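Local coordinates for protein TYPE-2 restriction enzyme ngomiv (Neisseria gonorrhoeae, PDB 4ABT) that cuts double-stranded DNA at the sequence 5'-GCCGGC-3' after the first G, as a magnesium-dependent homotetrameric type IIF restriction endonuclease, at the interface of chains A and B. Numbering follows the deposited sequence. Chains: chain A/B, TYPE-2 restriction enzyme ngomiv.

Contact 1: the interface of chains A and B. Residues chain A 246-247, 269, 276, 279; chain B 166-167.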
# COMPACT_ATOMS: atom_id res chain seq x y z
N LEU A 246 28.80 11.75 2.02
CA LEU A 246 27.97 12.78 1.38
C LEU A 246 28.70 14.12 1.09
O LEU A 246 28.52 14.70 0.01
CB LEU A 246 26.69 13.01 2.16
CG LEU A 246 25.64 13.91 1.52
CD1 LEU A 246 24.75 13.07 0.62
CD2 LEU A 246 24.81 14.53 2.61
N TYR A 247 29.49 14.60 2.05
CA TYR A 247 30.18 15.87 1.95
C TYR A 247 31.12 15.84 0.78
O TYR A 247 31.25 16.82 0.04
CB TYR A 247 30.96 16.17 3.26
CG TYR A 247 30.14 15.95 4.52
CD1 TYR A 247 28.80 16.34 4.58
CD2 TYR A 247 30.70 15.34 5.62
CE1 TYR A 247 28.04 16.12 5.71
CE2 TYR A 247 29.96 15.16 6.77
CZ TYR A 247 28.63 15.54 6.81
OH TYR A 247 27.89 15.31 7.95
N VAL A 269 18.71 15.73 -1.05
CA VAL A 269 19.20 16.13 0.24
C VAL A 269 18.23 17.18 0.81
O VAL A 269 17.78 17.07 1.96
CB VAL A 269 20.62 16.66 0.16
CG1 VAL A 269 21.00 17.41 1.46
CG2 VAL A 269 21.59 15.53 -0.17
N ASP A 276 24.07 12.03 5.23
CA ASP A 276 25.36 11.38 5.43
C ASP A 276 25.29 10.17 6.40
O ASP A 276 24.43 10.09 7.32
CB ASP A 276 26.36 12.42 5.98
CG ASP A 276 27.78 11.92 5.97
OD1 ASP A 276 28.34 11.68 4.89
OD2 ASP A 276 28.34 11.71 7.06
N ASP A 279 24.67 10.97 10.02
CA ASP A 279 23.35 11.33 10.52
C ASP A 279 22.61 10.13 11.04
O ASP A 279 21.67 10.29 11.81
CB ASP A 279 22.52 11.93 9.38
CG ASP A 279 23.12 13.23 8.89
OD1 ASP A 279 23.16 14.11 9.76
OD2 ASP A 279 23.57 13.38 7.71
N THR B 166 24.98 16.75 10.03
CA THR B 166 24.35 18.04 9.83
C THR B 166 22.90 17.89 9.41
O THR B 166 22.14 18.86 9.44
CB THR B 166 25.08 18.84 8.80
OG1 THR B 166 25.05 18.13 7.57
CG2 THR B 166 26.56 19.06 9.20
N TYR B 167 22.49 16.70 9.04
CA TYR B 167 21.09 16.49 8.73
C TYR B 167 20.29 15.68 9.76
O TYR B 167 19.14 15.40 9.54
CB TYR B 167 20.91 15.90 7.32
CG TYR B 167 21.64 16.71 6.24
CD1 TYR B 167 21.08 17.90 5.71
CD2 TYR B 167 22.90 16.32 5.78
CE1 TYR B 167 21.77 18.65 4.73
CE2 TYR B 167 23.59 17.06 4.79
CZ TYR B 167 23.02 18.21 4.29
OH TYR B 167 23.68 18.91 3.33
O HOH W 1 25.40 15.47 7.53
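Water 1 is gripped from both subunits: by OD2 of A:Asp279 and the phenol oxygen of A:Tyr247 on one side, and by N and OG1 of B:Thr166 on the other. It lies in the plane of the A:Tyr247 ring. The hydroxyl of B:Thr166 lies between the backbone N and the carbonyl carbon (chi1 61°), where OG1 reaches water 1 at 2.7 Å and also overlies the rim of the B:Tyr167 ring. The carboxylate of A:Asp279 meets chain B directly through its other oxygen. OD1 of A:Asp279 accepts the backbone N-H of B:Tyr167 at 2.8 Å, from a donor that stands above the carboxylate plane, 38° out of it. OD2 takes the amide N of A:Asp276 on its anti lone pair at 2.9 Å. That amide, with water 1, probably helps to fix the rotation of the carboxylate.

The B:Tyr167 ring is the apolar half of the patch. OD2 of A:Asp279 sits at its edge, while two aliphatic side chains from helices 246-255 and 259-270 run at about a right angle to the tyrosine side chain. CD2 of A:Leu246 meets CE2 of B:Tyr167 at 3.6 Å. A:Asp276 steadies the start of the first helix by accepting the backbone N of A:Leu246 on OD1. At the phenol end of the B:Tyr167 ring, CG1 of A:Val269 packs 3.6 Å from CZ.

Contact 2: the interface of chains A and B. Residues chain A 153, 160, 165, 168-170; chain B 279, 282-283.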
# COMPACT_ATOMS: atom_id res chain seq x y z
N ILE A 153 11.22 0.04 35.10
CA ILE A 153 10.01 0.86 34.88
C ILE A 153 9.69 1.62 36.18
O ILE A 153 9.42 2.83 36.17
CB ILE A 153 8.80 -0.02 34.46
CG1 ILE A 153 9.02 -0.67 33.10
CG2 ILE A 153 7.51 0.79 34.39
CD1 ILE A 153 8.08 -1.84 32.82
N VAL A 160 3.80 0.58 38.00
CA VAL A 160 3.08 -0.60 37.59
C VAL A 160 3.24 -1.72 38.63
O VAL A 160 4.31 -1.81 39.26
CB VAL A 160 3.62 -1.17 36.25
CG1 VAL A 160 3.29 -0.31 35.09
CG2 VAL A 160 5.12 -1.44 36.34
N ALA A 165 -1.01 -2.50 32.81
CA ALA A 165 -0.02 -2.43 31.72
C ALA A 165 0.59 -3.80 31.47
O ALA A 165 1.80 -3.95 31.39
CB ALA A 165 1.07 -1.34 32.03
N ALA A 168 1.90 -4.42 27.59
CA ALA A 168 2.89 -3.46 27.09
C ALA A 168 4.13 -4.14 26.53
O ALA A 168 4.75 -4.94 27.21
CB ALA A 168 3.27 -2.48 28.16
N SER A 169 4.49 -3.81 25.28
CA SER A 169 5.58 -4.47 24.57
C SER A 169 6.93 -4.47 25.29
O SER A 169 7.68 -5.42 25.17
CB SER A 169 5.78 -3.83 23.20
OG SER A 169 4.69 -4.11 22.36
N LEU A 170 7.27 -3.39 25.97
CA LEU A 170 8.61 -3.27 26.52
C LEU A 170 8.81 -4.09 27.78
O LEU A 170 9.94 -4.29 28.23
CB LEU A 170 8.89 -1.82 26.89
CG LEU A 170 9.47 -0.96 25.80
CD1 LEU A 170 9.31 0.49 26.20
CD2 LEU A 170 10.92 -1.35 25.63
N ASP B 279 -1.74 0.24 28.71
CA ASP B 279 -0.57 -0.24 28.01
C ASP B 279 -0.03 0.86 27.07
O ASP B 279 1.14 0.82 26.64
CB ASP B 279 -0.97 -1.46 27.22
CG ASP B 279 -1.27 -2.67 28.10
OD1 ASP B 279 -0.37 -3.11 28.84
OD2 ASP B 279 -2.41 -3.19 28.03
N LEU B 282 3.37 3.09 27.96
CA LEU B 282 4.56 2.28 27.80
C LEU B 282 4.79 1.92 26.34
O LEU B 282 5.97 1.83 25.94
CB LEU B 282 4.55 1.02 28.67
CG LEU B 282 5.25 1.24 30.01
CD1 LEU B 282 4.77 0.23 31.03
CD2 LEU B 282 6.77 1.15 29.87
N ASP B 283 3.72 1.70 25.56
CA ASP B 283 3.93 1.40 24.13
C ASP B 283 4.48 2.61 23.35
O ASP B 283 5.09 2.45 22.29
CB ASP B 283 2.67 0.82 23.50
CG ASP B 283 2.52 -0.71 23.78
OD1 ASP B 283 3.43 -1.27 24.45
OD2 ASP B 283 1.48 -1.34 23.38
O HOH W 2 5.80 -0.97 25.93
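B:Leu282 and B:Asp283, neighbours on the short helix 280-283, address the same loop of chain A with different chemistry. The side chain of B:Leu282 is directed along the loop. Its CB rests on the methyl of A:Ala168, with 3.8 Å between the two CB atoms, and its CD1 branch carries on toward A:Ala165, 4.1 Å from that CB. Beyond it, A:Val160 and the CD1 end of A:Ile153 border the leucine more loosely, so the packing is close on the alanine side and slacker toward helix 150-153.

B:Asp283 turns its carboxylate to the backbone instead. CG stands opposite the carbonyl carbon (chi1 -81°), which carries OD1 to the amide N of A:Ser169 at 2.9 Å. The bond is fairly straight, 156° at the hydrogen, and uses the syn lone pair of OD1. Water 2 shares that oxygen and ties it to two backbone groups, the amide N of A:Leu170 and the carbonyl O of B:Leu282, each 2.8 Å from the water. The CD1 methyl of A:Leu170 covers the same carbonyl of B:Leu282. Beside A:Ala168, the carboxylate of B:Asp279 lies against A:Ala165, CG to CA 3.8 Å. By holding the amide of A:Ser169 directly and that of A:Leu170 through water, the last helix of each chain helps to fasten two subunits of the homotetramer together.

Contact 3: the interface of chains A and B. Residues chain A 88, 181, 212, 215, 286; chain B 88, 212, 286.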
# COMPACT_ATOMS: atom_id res chain seq x y z
N ARG A 88 18.38 8.12 23.82
CA ARG A 88 17.62 6.93 23.46
C ARG A 88 18.10 5.71 24.27
O ARG A 88 18.78 4.82 23.75
CB ARG A 88 17.75 6.65 21.97
CG ARG A 88 16.61 5.71 21.45
CD ARG A 88 15.22 6.42 21.55
NE ARG A 88 14.26 5.79 20.64
CZ ARG A 88 13.45 4.78 20.99
NH1 ARG A 88 13.47 4.29 22.26
NH2 ARG A 88 12.63 4.26 20.06
N HIS A 181 14.14 -2.60 16.42
CA HIS A 181 14.23 -1.15 16.39
C HIS A 181 14.52 -0.59 14.97
O HIS A 181 14.00 0.44 14.59
CB HIS A 181 15.36 -0.70 17.32
CG HIS A 181 15.54 0.79 17.39
ND1 HIS A 181 14.66 1.62 18.04
CD2 HIS A 181 16.52 1.59 16.91
CE1 HIS A 181 15.08 2.87 17.96
NE2 HIS A 181 16.20 2.89 17.27
N ARG A 212 4.87 -0.60 16.52
CA ARG A 212 5.48 0.55 15.82
C ARG A 212 6.38 0.07 14.69
O ARG A 212 7.07 -0.95 14.84
CB ARG A 212 6.33 1.46 16.75
CG ARG A 212 6.41 2.94 16.22
CD ARG A 212 7.55 3.79 16.70
NE ARG A 212 7.48 5.15 16.11
CZ ARG A 212 8.34 6.17 16.36
NH1 ARG A 212 9.37 6.00 17.18
NH2 ARG A 212 8.20 7.35 15.77
N HIS A 215 12.72 1.60 12.29
CA HIS A 215 13.49 2.43 11.35
C HIS A 215 13.73 1.59 10.09
O HIS A 215 14.02 0.41 10.15
CB HIS A 215 14.82 2.90 11.94
CG HIS A 215 14.67 3.86 13.08
ND1 HIS A 215 14.59 5.22 12.89
CD2 HIS A 215 14.54 3.65 14.43
CE1 HIS A 215 14.43 5.83 14.07
NE2 HIS A 215 14.39 4.90 15.01
N VAL A 286 15.55 8.78 17.32
CA VAL A 286 14.32 9.55 17.30
C VAL A 286 13.28 8.95 18.25
O VAL A 286 12.57 9.73 18.95
CB VAL A 286 13.80 9.69 15.84
CG1 VAL A 286 12.32 10.05 15.83
CG2 VAL A 286 14.65 10.73 15.03
OXT VAL A 286 13.17 7.70 18.36
N ARG B 88 12.34 6.69 27.95
CA ARG B 88 12.07 7.43 26.71
C ARG B 88 12.18 8.92 26.97
O ARG B 88 11.18 9.62 27.08
CB ARG B 88 10.70 7.06 26.08
CG ARG B 88 10.58 7.39 24.61
CD ARG B 88 11.61 6.60 23.77
NE ARG B 88 11.18 6.46 22.37
CZ ARG B 88 11.53 7.32 21.41
NH1 ARG B 88 12.35 8.34 21.72
NH2 ARG B 88 11.08 7.15 20.17
N ARG B 212 11.18 8.41 10.25
CA ARG B 212 10.58 7.31 11.00
C ARG B 212 9.09 7.54 11.15
O ARG B 212 8.64 8.65 11.49
CB ARG B 212 11.20 7.13 12.40
CG ARG B 212 10.83 5.71 12.95
CD ARG B 212 10.83 5.49 14.45
NE ARG B 212 10.59 4.05 14.77
CZ ARG B 212 10.89 3.44 15.94
NH1 ARG B 212 11.47 4.12 16.94
NH2 ARG B 212 10.62 2.14 16.14
N VAL B 286 8.62 2.68 23.31
CA VAL B 286 9.39 1.59 22.69
C VAL B 286 10.64 2.13 21.97
O VAL B 286 11.75 1.57 21.91
CB VAL B 286 8.49 0.78 21.71
CG1 VAL B 286 9.34 0.07 20.65
CG2 VAL B 286 7.63 -0.16 22.46
OXT VAL B 286 10.54 3.21 21.38
O HOH W 3 12.40 0.86 19.50
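The aliphatic stem of B:Arg212 lies over the imidazole of A:His215, with CD 3.8 Å from the ring centroid in a CH-pi contact. CG of B:Arg212 stands anti to its own backbone N (chi1 -163°), and the chain runs extended to NE, which carries it across the face of the histidine. The guanidinium beyond has that ring against one face and CD of A:Arg212 over the centre of the other, so its orientation is restrained between two groups of chain A. The facing NH1 atoms of the two Arg212 residues are modelled very near each other without hydrogen bonding, a doubtful detail.

Further out, A:Arg88 and B:Arg88 stack with guanidinium planes only 8° apart, 3.2 Å between their CZ atoms. Each arginine side chain bends at chi2 and presents NH1 and NH2 end-on to the C-terminal carboxylate of the opposite subunit. NH2 of A:Arg88 reaches OXT of B:Val286 at 2.7 Å; NH2 of B:Arg88 reaches OXT of A:Val286 at 2.8 Å. In that second grip NH1 of B:Arg88 has the carboxylate O of A:Val286 in its guanidinium plane, 3.1 Å away. OXT of A:Val286 also accepts NE of A:Arg88, so one carboxylate joins both arginines, and the two termini probably offset the stacked charges. On the rim, water 3 bridges ND1 of A:His181, at 2.8 Å, to the carboxylate O of B:Val286, at 2.6 Å.

Contact 4: the interface of chains A and B. Residues chain A 89, 145, 148, 152-153, 170; chain B 86-87.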
# COMPACT_ATOMS: atom_id res chain seq x y z
N PRO A 89 17.75 5.67 25.57
CA PRO A 89 18.27 4.55 26.37
C PRO A 89 17.70 3.20 26.03
O PRO A 89 16.58 3.09 25.45
CB PRO A 89 17.88 4.90 27.81
CG PRO A 89 16.74 5.91 27.67
CD PRO A 89 16.99 6.63 26.37
N ARG A 145 15.94 -4.08 20.42
CA ARG A 145 15.92 -3.64 21.80
C ARG A 145 15.48 -4.82 22.71
O ARG A 145 14.42 -5.41 22.48
CB ARG A 145 14.91 -2.50 21.96
CG ARG A 145 15.09 -1.75 23.23
CD ARG A 145 14.06 -0.62 23.40
NE ARG A 145 14.19 -0.07 24.76
CZ ARG A 145 13.70 1.09 25.15
NH1 ARG A 145 12.99 1.84 24.32
NH2 ARG A 145 13.89 1.48 26.39
N ILE A 148 12.58 -4.71 29.25
CA ILE A 148 12.92 -3.99 30.46
C ILE A 148 12.24 -4.62 31.72
O ILE A 148 11.06 -5.09 31.66
CB ILE A 148 12.39 -2.57 30.27
CG1 ILE A 148 13.09 -1.93 29.08
CG2 ILE A 148 12.55 -1.70 31.50
CD1 ILE A 148 12.48 -0.66 28.70
N GLU A 152 13.05 -1.45 36.65
CA GLU A 152 13.54 -0.35 35.89
C GLU A 152 12.39 0.60 35.44
O GLU A 152 12.56 1.81 35.44
CB GLU A 152 14.39 -0.89 34.76
CG GLU A 152 15.61 -0.03 34.54
CD GLU A 152 15.24 0.94 33.56
OE1 GLU A 152 14.48 0.47 32.64
OE2 GLU A 152 15.60 2.11 33.73
N ILE A 153 11.22 0.04 35.10
CA ILE A 153 10.01 0.86 34.88
C ILE A 153 9.69 1.62 36.18
O ILE A 153 9.42 2.83 36.17
CB ILE A 153 8.80 -0.02 34.46
CG1 ILE A 153 9.02 -0.67 33.10
CG2 ILE A 153 7.51 0.79 34.39
CD1 ILE A 153 8.08 -1.84 32.82
N LEU A 170 7.27 -3.39 25.97
CA LEU A 170 8.61 -3.27 26.52
C LEU A 170 8.81 -4.09 27.78
O LEU A 170 9.94 -4.29 28.23
CB LEU A 170 8.89 -1.82 26.89
CG LEU A 170 9.47 -0.96 25.80
CD1 LEU A 170 9.31 0.49 26.20
CD2 LEU A 170 10.92 -1.35 25.63
N HIS B 86 12.81 8.17 31.99
CA HIS B 86 14.06 7.36 32.08
C HIS B 86 14.12 6.21 31.07
O HIS B 86 15.18 5.58 30.89
CB HIS B 86 14.23 6.78 33.50
CG HIS B 86 13.08 5.91 33.91
ND1 HIS B 86 11.78 6.39 33.99
CD2 HIS B 86 13.02 4.59 34.20
CE1 HIS B 86 10.97 5.40 34.33
NE2 HIS B 86 11.70 4.30 34.48
N ILE B 87 13.00 5.91 30.43
CA ILE B 87 12.95 4.85 29.41
C ILE B 87 12.88 5.45 28.00
O ILE B 87 13.26 4.80 27.00
CB ILE B 87 11.68 4.00 29.61
CG1 ILE B 87 11.75 3.28 30.93
CG2 ILE B 87 11.54 2.94 28.58
CD1 ILE B 87 12.98 2.47 31.02
O HOH W 4 14.71 4.92 24.55
O HOH W 5 16.17 3.00 30.87
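The loop of chain B bearing B:His86 and B:Ile87 presses between the short helix 150-153, the end of strand 141-146 and the loop at A:Pro89 in chain A. B:His86 approaches the helix with its ring edge: NE2 donates to the backbone O of A:Glu152 at 2.8 Å. The acceptor lies close to the imidazole plane and the donor in the carbonyl plane, but the bond is bent, 124° at the hydrogen. CG of this histidine sits between its backbone N and carbonyl carbon (chi1 59°), which swings NE2 onto the helix; a weak second bond goes to the O of A:Ile153.

B:Ile87 supplies most of the aliphatic surface of chain B here. Its CG2 branch meets the CD1 of A:Ile148 at 3.7 Å, the two side chains touching tip to tip, while its CD1 faces the carboxylate carbon CD of A:Glu152, also at 3.7 Å. A:Arg145 crosses at about a right angle, its guanidinium set between CD2 of A:Leu170 and the carbonyl O of A:Pro89, and offers a weak NH2 bond to the O of B:Ile87. Waters complete the seam. Water 5 joins the B:His86 carbonyl to OE2 of A:Glu152. Water 4 lies 2.8 Å from O of A:Pro89, and O of B:Ile87 is 2.9 Å from water 4.

The four contacts sample one two-fold symmetric interface. Contacts 1 and 2 lie farthest apart of the four, the centres of their C-alpha atoms about 35 Å apart, yet both pair the segment around Asp279 with the loop at residues 165-170, the chains exchanged, so they are adjoining parts of twin patches. Contact 3 lies between, about 20 Å from contact 1 and 15 Å from contact 2, and carries both C-termini. Contact 4 is about 9 Å from contact 2, sharing A:Ile153 and A:Leu170, so one surface of chain A receives two separate segments of chain B. Such spread anchoring should fix the relative orientation of two subunits within the tetramer.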